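Local coordinates for putative transcriptional regulator (Streptomyces coelicolor, PDB 2ZB9), which probably binds DNA through a helix-turn-helix motif and regulates transcription as a member of the TetR family, at residues S53-S56 / K57-Y61. Numbering follows the deposited sequence.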
loop_
_atom_site.group_PDB
_atom_site.type_symbol
_atom_site.label_atom_id
_atom_site.label_comp_id
_atom_site.label_asym_id
_atom_site.label_seq_id
_atom_site.Cartn_x
_atom_site.Cartn_y
_atom_site.Cartn_z
ATOM N N SER A 53 -25.904 -0.224 21.870
ATOM C CA SER A 53 -26.386 1.141 21.672
ATOM C C SER A 53 -27.849 1.351 22.059
ATOM O O SER A 53 -28.248 2.463 22.397
ATOM C CB SER A 53 -26.194 1.553 20.212
ATOM O OG SER A 53 -27.045 0.803 19.361
ATOM N N GLY A 54 -28.644 0.289 21.998
ATOM C CA GLY A 54 -30.056 0.407 22.328
ATOM C C GLY A 54 -30.876 0.764 21.100
ATOM O O GLY A 54 -32.075 1.011 21.191
ATOM N N VAL A 55 -30.224 0.798 19.943
ATOM C CA VAL A 55 -30.895 1.117 18.686
ATOM C C VAL A 55 -31.156 -0.193 17.942
ATOM O O VAL A 55 -30.281 -1.057 17.867
ATOM C CB VAL A 55 -30.018 2.059 17.827
ATOM C CG1 VAL A 55 -30.705 2.363 16.490
ATOM C CG2 VAL A 55 -29.741 3.354 18.605
ATOM N N SER A 56 -32.358 -0.342 17.394
ATOM C CA SER A 56 -32.731 -1.568 16.693
ATOM C C SER A 56 -31.899 -1.851 15.449
ATOM O O SER A 56 -31.414 -0.937 14.788
ATOM C CB SER A 56 -34.210 -1.527 16.300
ATOM O OG SER A 56 -34.435 -0.531 15.314
ATOM N N LYS A 57 -31.749 -3.132 15.138
ATOM C CA LYS A 57 -30.995 -3.555 13.967
ATOM C C LYS A 57 -31.622 -2.995 12.697
ATOM O O LYS A 57 -30.919 -2.673 11.739
ATOM C CB LYS A 57 -30.953 -5.082 13.892
ATOM C CG LYS A 57 -30.180 -5.731 15.024
ATOM C CD LYS A 57 -30.548 -7.201 15.178
ATOM C CE LYS A 57 -30.258 -8.000 13.919
ATOM N NZ LYS A 57 -30.753 -9.403 14.056
ATOM N N THR A 58 -32.947 -2.878 12.700
ATOM C CA THR A 58 -33.682 -2.350 11.553
ATOM C C THR A 58 -33.079 -1.025 11.120
ATOM O O THR A 58 -32.804 -0.803 9.943
ATOM C CB THR A 58 -35.166 -2.118 11.902
ATOM O OG1 THR A 58 -35.789 -3.376 12.184
ATOM C CG2 THR A 58 -35.891 -1.439 10.747
ATOM N N THR A 59 -32.882 -0.143 12.089
ATOM C CA THR A 59 -32.305 1.162 11.826
ATOM C C THR A 59 -30.848 1.004 11.383
ATOM O O THR A 59 -30.393 1.688 10.468
ATOM C CB THR A 59 -32.367 2.032 13.085
ATOM O OG1 THR A 59 -33.716 2.063 13.572
ATOM C CG2 THR A 59 -31.916 3.439 12.779
ATOM N N LEU A 60 -30.129 0.093 12.032
ATOM C CA LEU A 60 -28.727 -0.162 11.709
ATOM C C LEU A 60 -28.568 -0.591 10.251
ATOM O O LEU A 60 -27.745 -0.046 9.516
ATOM C CB LEU A 60 -28.172 -1.244 12.636
ATOM C CG LEU A 60 -27.424 -0.848 13.914
ATOM C CD1 LEU A 60 -27.991 0.423 14.531
ATOM C CD2 LEU A 60 -27.483 -2.013 14.884
ATOM N N TYR A 61 -29.369 -1.564 9.836
ATOM C CA TYR A 61 -29.323 -2.062 8.466
ATOM C C TYR A 61 -29.562 -0.951 7.442
ATOM O O TYR A 61 -28.980 -0.962 6.358
ATOM C CB TYR A 61 -30.357 -3.178 8.288
ATOM C CG TYR A 61 -29.990 -4.485 8.966
ATOM C CD1 TYR A 61 -30.978 -5.370 9.395
ATOM C CD2 TYR A 61 -28.658 -4.842 9.165
ATOM C CE1 TYR A 61 -30.649 -6.581 10.011
ATOM C CE2 TYR A 61 -28.315 -6.052 9.776
ATOM C CZ TYR A 61 -29.317 -6.915 10.198
ATOM O OH TYR A 61 -28.987 -8.107 10.809
#
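Ser56 is the N-cap residue of the helix that starts at Lys57, and it meets Thr59 and Leu60 in the first turn. Its carbonyl O accepts from Leu60 N at 3.2 Å. This bond is fairly straight, 160° at the hydrogen, and the donor lies in the carbonyl plane. Thr59 N also donates to this oxygen, but the bond is weak and badly bent. The side chains add a bond of their own: Thr59 OG1 donates to Ser56 OG at 3.2 Å. With chi1 at 67°, Ser56 OG is turned over the start of the helix, 3.6 Å from Thr59 N, which is a close approach and not a hydrogen bond.

The closely packed apolar part lies beside this cap. Val55 CG1 is anti to the backbone N (chi1 178°) and lies against the first turn of the helix. It touches Thr59 CB at 3.8 Å and Leu60 CD1 at 3.9 Å. Leu60 is buried. The Ser56 side is looser and open to solvent, and there the Thr58 side chain approaches no closer than CB to Ser56 OG, at 3.8 Å.

Before the cap, Gly54 leaves helix 46-53 with positive phi. Ser53 OG accepts from Val55 N at 3.2 Å, an ST turn at the end of helix 46-53; the same OG also bonds Val49 O.

The stretch runs from the end of helix 46-53 through the turn into helix 57-63, the second helix of the predicted helix-turn-helix motif and, as in other TetR regulators, probably the recognition helix. Lys57 reaches back to helix 46-53, where NZ forms a salt bridge with Glu47. Leu60 packs on Phe46, Val49 and Ala50 of that helix. Both Val55 and Leu60 also rest on Val28 of helix 20-39, joining the turn and helix 57-63 to the first helix of the domain.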